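Long-range contact in Nrps/pks (Streptomyces albus, PDB 4OPF), which is a ketosynthase domain of the AT-less type I polyketide synthase making oxazolomycin, probably a non-elongating one that passes on the acyl chain without condensation: residues H212-A224 against T294-L307. Numbering follows the deposited sequence.
Sequences HVFDRRARGFTPA and TNAAGSQIPDLIEL
Phe214, its CG anti to the carbonyl carbon (chi1 -60°), lays its ring against the first turns of helix 300-314, with Leu307 CD2 over one face in a CH-pi contact, 4.2 Å from the ring centroid. At the ring edge sit Thr294 OG1, 3.3 Å from Phe214 CE2, and Glu306 OE1; the threonine hydroxyl is hydrogen-bonded to Gly325 O. Asp303 works on both segments: its OD2 accepts from Phe214 N at 3.3 Å, met 55° out of the carboxylate plane, while OD1 takes Gly298 N through its syn lone pair. An alanine here removes the carboxylate, and Phe214 N and Gly298 N would probably be left without their acceptor, the Gly220 bond alone still hydrogen-bonding the segments directly. In this thiolase-type ketosynthase fold, the contact ties the loop entering strand 226-234 to the loop after strand 291-293, which probably corresponds to the H-G-T-G-T loop, with Asn295 where the catalytic histidine is usually found. Gly220 N adds a hydrogen bond to Gly298 O at 3.1 Å. Farther out, both oxygens of Glu306 use syn lone pairs to grip Asn295 N and Ala296 N, setting the turn whose Ala296 CB meets Val213 CG2.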
loop_
_atom_site.group_PDB
_atom_site.type_symbol
_atom_site.label_atom_id
_atom_site.label_comp_id
_atom_site.label_asym_id
_atom_site.label_seq_id
_atom_site.Cartn_x
_atom_site.Cartn_y
_atom_site.Cartn_z
ATOM N N HIS A 212 20.236 18.903 16.704
ATOM C CA HIS A 212 21.237 19.287 15.703
ATOM C C HIS A 212 21.453 18.252 14.581
ATOM O O HIS A 212 21.625 17.070 14.856
ATOM C CB HIS A 212 22.624 19.514 16.329
ATOM C CG HIS A 212 22.608 20.084 17.709
ATOM N ND1 HIS A 212 22.894 21.408 17.967
ATOM C CD2 HIS A 212 22.408 19.497 18.915
ATOM C CE1 HIS A 212 22.851 21.619 19.270
ATOM N NE2 HIS A 212 22.556 20.476 19.868
ATOM N N VAL A 213 21.535 18.725 13.335
ATOM C CA VAL A 213 21.781 17.867 12.183
ATOM C C VAL A 213 22.912 18.411 11.304
ATOM O O VAL A 213 23.285 19.583 11.428
ATOM C CB VAL A 213 20.460 17.546 11.413
ATOM C CG1 VAL A 213 19.800 18.788 10.822
ATOM C CG2 VAL A 213 20.703 16.499 10.349
ATOM N N PHE A 214 23.502 17.514 10.487
ATOM C CA PHE A 214 24.671 17.803 9.584
ATOM C C PHE A 214 25.815 18.545 10.305
ATOM O O PHE A 214 26.455 19.430 9.737
ATOM C CB PHE A 214 24.239 18.522 8.280
ATOM C CG PHE A 214 23.267 17.732 7.477
ATOM C CD1 PHE A 214 23.592 16.454 7.035
ATOM C CD2 PHE A 214 22.002 18.226 7.198
ATOM C CE1 PHE A 214 22.676 15.679 6.323
ATOM C CE2 PHE A 214 21.086 17.456 6.484
ATOM C CZ PHE A 214 21.437 16.189 6.033
ATOM N N ASP A 215 26.086 18.061 11.517
ATOM C CA ASP A 215 26.657 18.832 12.610
ATOM C C ASP A 215 27.151 17.863 13.703
ATOM O O ASP A 215 26.476 16.867 14.001
ATOM C CB ASP A 215 25.532 19.686 13.209
ATOM C CG ASP A 215 26.016 20.629 14.297
ATOM O OD1 ASP A 215 26.432 20.195 15.398
ATOM O OD2 ASP A 215 25.946 21.840 14.059
ATOM N N ARG A 216 28.279 18.172 14.346
ATOM C CA ARG A 216 28.849 17.302 15.418
ATOM C C ARG A 216 28.035 17.086 16.726
ATOM O O ARG A 216 28.281 16.112 17.441
ATOM C CB ARG A 216 30.235 17.800 15.822
ATOM C CG ARG A 216 31.312 17.469 14.828
ATOM C CD ARG A 216 32.660 17.683 15.484
ATOM N NE ARG A 216 33.066 19.104 15.596
ATOM C CZ ARG A 216 33.597 19.715 16.678
ATOM N NH1 ARG A 216 33.834 19.062 17.822
ATOM N NH2 ARG A 216 33.922 21.015 16.613
ATOM N N ARG A 217 27.106 17.978 17.063
ATOM C CA ARG A 217 26.295 17.788 18.278
ATOM C C ARG A 217 25.070 16.886 18.052
ATOM O O ARG A 217 24.333 16.593 19.003
ATOM C CB ARG A 217 25.871 19.140 18.847
ATOM C CG ARG A 217 27.047 19.933 19.413
ATOM C CD ARG A 217 26.714 21.419 19.506
ATOM N NE ARG A 217 26.629 22.064 18.187
ATOM C CZ ARG A 217 26.287 23.335 17.984
ATOM N NH1 ARG A 217 25.978 24.129 19.009
ATOM N NH2 ARG A 217 26.249 23.814 16.748
ATOM N N ALA A 218 24.875 16.435 16.807
ATOM C CA ALA A 218 23.687 15.634 16.410
ATOM C C ALA A 218 23.417 14.378 17.284
ATOM O O ALA A 218 24.248 13.464 17.361
ATOM C CB ALA A 218 23.771 15.260 14.920
ATOM N N ARG A 219 22.227 14.360 17.905
ATOM C CA ARG A 219 21.793 13.341 18.881
ATOM C C ARG A 219 20.371 12.764 18.603
ATOM O O ARG A 219 19.749 12.204 19.516
ATOM C CB ARG A 219 21.790 13.973 20.301
ATOM C CG ARG A 219 22.939 13.577 21.233
ATOM C CD ARG A 219 22.488 13.527 22.699
ATOM N NE ARG A 219 21.632 12.360 22.981
ATOM C CZ ARG A 219 20.365 12.389 23.413
ATOM N NH1 ARG A 219 19.737 13.535 23.662
ATOM N NH2 ARG A 219 19.716 11.245 23.612
ATOM N N GLY A 220 19.847 12.903 17.377
ATOM C CA GLY A 220 18.411 12.654 17.124
ATOM C C GLY A 220 17.553 13.771 17.717
ATOM O O GLY A 220 18.032 14.582 18.524
ATOM N N PHE A 221 16.276 13.809 17.350
ATOM C CA PHE A 221 15.425 14.990 17.613
ATOM C C PHE A 221 14.408 14.767 18.700
ATOM O O PHE A 221 14.188 13.629 19.100
ATOM C CB PHE A 221 14.701 15.373 16.330
ATOM C CG PHE A 221 15.608 15.917 15.294
ATOM C CD1 PHE A 221 15.928 17.280 15.285
ATOM C CD2 PHE A 221 16.184 15.072 14.353
ATOM C CE1 PHE A 221 16.796 17.797 14.332
ATOM C CE2 PHE A 221 17.045 15.574 13.385
ATOM C CZ PHE A 221 17.355 16.935 13.369
ATOM N N THR A 222 13.787 15.855 19.162
ATOM C CA THR A 222 12.565 15.743 19.935
ATOM C C THR A 222 11.460 15.088 19.058
ATOM O O THR A 222 11.160 15.582 17.980
ATOM C CB THR A 222 12.022 17.110 20.426
ATOM O OG1 THR A 222 13.095 18.004 20.689
ATOM C CG2 THR A 222 11.157 16.947 21.735
ATOM N N PRO A 223 10.876 13.988 19.532
ATOM C CA PRO A 223 9.650 13.530 18.882
ATOM C C PRO A 223 8.607 14.638 18.918
ATOM O O PRO A 223 8.560 15.434 19.870
ATOM C CB PRO A 223 9.215 12.323 19.723
ATOM C CG PRO A 223 10.468 11.856 20.403
ATOM C CD PRO A 223 11.221 13.147 20.699
ATOM N N ALA A 224 7.846 14.714 17.833
ATOM C CA ALA A 224 6.882 15.755 17.623
ATOM C C ALA A 224 5.579 15.198 17.010
ATOM O O ALA A 224 5.529 14.095 16.494
ATOM C CB ALA A 224 7.457 16.787 16.689
ATOM N N THR A 294 16.131 17.263 2.956
ATOM C CA THR A 294 16.926 16.098 3.213
ATOM C C THR A 294 16.241 15.213 4.265
ATOM O O THR A 294 15.382 15.651 5.008
ATOM C CB THR A 294 18.317 16.482 3.778
ATOM O OG1 THR A 294 18.160 17.211 5.014
ATOM C CG2 THR A 294 19.081 17.341 2.808
ATOM N N ASN A 295 16.695 13.977 4.346
ATOM C CA ASN A 295 16.284 13.063 5.381
ATOM C C ASN A 295 16.669 13.531 6.758
ATOM O O ASN A 295 15.871 13.500 7.683
ATOM C CB ASN A 295 16.884 11.709 5.152
ATOM C CG ASN A 295 16.385 10.709 6.162
ATOM O OD1 ASN A 295 15.193 10.561 6.351
ATOM N ND2 ASN A 295 17.300 10.078 6.870
ATOM N N ALA A 296 17.907 13.953 6.896
ATOM C CA ALA A 296 18.357 14.604 8.107
ATOM C C ALA A 296 18.191 13.738 9.328
ATOM O O ALA A 296 17.478 14.060 10.261
ATOM C CB ALA A 296 17.654 15.950 8.275
ATOM N N ALA A 297 18.875 12.622 9.327
ATOM C CA ALA A 297 18.723 11.648 10.403
ATOM C C ALA A 297 19.177 12.230 11.740
ATOM O O ALA A 297 18.638 11.877 12.748
ATOM C CB ALA A 297 19.532 10.388 10.094
ATOM N N GLY A 298 20.182 13.089 11.741
ATOM C CA GLY A 298 20.676 13.698 12.967
ATOM C C GLY A 298 21.697 12.821 13.677
ATOM O O GLY A 298 21.728 12.712 14.905
ATOM N N SER A 299 22.545 12.195 12.888
ATOM C CA SER A 299 23.596 11.392 13.409
ATOM C C SER A 299 24.690 11.385 12.339
ATOM O O SER A 299 24.400 11.366 11.143
ATOM C CB SER A 299 23.038 10.007 13.698
ATOM O OG SER A 299 23.967 9.299 14.466
ATOM N N GLN A 300 25.934 11.484 12.767
ATOM C CA GLN A 300 27.063 11.751 11.894
ATOM C C GLN A 300 27.178 10.781 10.724
ATOM O O GLN A 300 27.365 11.191 9.576
ATOM C CB GLN A 300 28.361 11.680 12.720
ATOM C CG GLN A 300 29.667 11.553 11.934
ATOM C CD GLN A 300 30.316 12.895 11.585
ATOM O OE1 GLN A 300 30.343 13.284 10.416
ATOM N NE2 GLN A 300 30.873 13.590 12.594
ATOM N N ILE A 301 27.122 9.497 11.006
ATOM C CA ILE A 301 27.339 8.510 9.930
ATOM C C ILE A 301 26.252 8.501 8.867
ATOM O O ILE A 301 26.569 8.599 7.687
ATOM C CB ILE A 301 27.585 7.126 10.515
ATOM C CG1 ILE A 301 29.060 7.068 10.838
ATOM C CG2 ILE A 301 27.200 5.974 9.579
ATOM C CD1 ILE A 301 29.307 6.125 11.958
ATOM N N PRO A 302 24.982 8.427 9.270
ATOM C CA PRO A 302 23.970 8.496 8.228
ATOM C C PRO A 302 23.908 9.870 7.567
ATOM O O PRO A 302 23.639 9.941 6.386
ATOM C CB PRO A 302 22.664 8.169 8.943
ATOM C CG PRO A 302 22.990 8.099 10.378
ATOM C CD PRO A 302 24.455 7.941 10.546
ATOM N N ASP A 303 24.194 10.954 8.293
ATOM C CA ASP A 303 24.140 12.265 7.687
ATOM C C ASP A 303 25.236 12.412 6.629
ATOM O O ASP A 303 25.027 12.969 5.544
ATOM C CB ASP A 303 24.318 13.342 8.749
ATOM C CG ASP A 303 23.055 13.545 9.644
ATOM O OD1 ASP A 303 21.957 13.020 9.331
ATOM O OD2 ASP A 303 23.203 14.248 10.683
ATOM N N LEU A 304 26.424 11.936 6.948
ATOM C CA LEU A 304 27.508 11.981 5.992
ATOM C C LEU A 304 27.208 11.133 4.755
ATOM O O LEU A 304 27.465 11.524 3.631
ATOM C CB LEU A 304 28.772 11.469 6.657
ATOM C CG LEU A 304 29.993 11.418 5.762
ATOM C CD1 LEU A 304 30.336 12.833 5.308
ATOM C CD2 LEU A 304 31.157 10.739 6.494
ATOM N N ILE A 305 26.688 9.945 4.980
ATOM C CA ILE A 305 26.263 9.080 3.893
ATOM C C ILE A 305 25.254 9.792 3.002
ATOM O O ILE A 305 25.373 9.764 1.744
ATOM C CB ILE A 305 25.708 7.755 4.436
ATOM C CG1 ILE A 305 26.906 6.901 4.884
ATOM C CG2 ILE A 305 24.833 7.063 3.397
ATOM C CD1 ILE A 305 26.518 5.708 5.720
ATOM N N GLU A 306 24.296 10.452 3.633
ATOM C CA GLU A 306 23.292 11.169 2.871
ATOM C C GLU A 306 23.891 12.249 2.002
ATOM O O GLU A 306 23.509 12.383 0.836
ATOM C CB GLU A 306 22.146 11.750 3.731
ATOM C CG GLU A 306 21.164 12.484 2.838
ATOM C CD GLU A 306 19.876 13.050 3.504
ATOM O OE1 GLU A 306 19.904 13.294 4.756
ATOM O OE2 GLU A 306 18.858 13.286 2.729
ATOM N N LEU A 307 24.776 13.059 2.562
ATOM C CA LEU A 307 25.383 14.158 1.798
ATOM C C LEU A 307 26.222 13.653 0.593
ATOM O O LEU A 307 26.160 14.195 -0.479
ATOM C CB LEU A 307 26.290 14.987 2.698
ATOM C CG LEU A 307 25.574 15.809 3.778
ATOM C CD1 LEU A 307 26.640 16.535 4.550
ATOM C CD2 LEU A 307 24.599 16.822 3.259
HETATM O O HOH W 1 25.249 15.123 11.707
#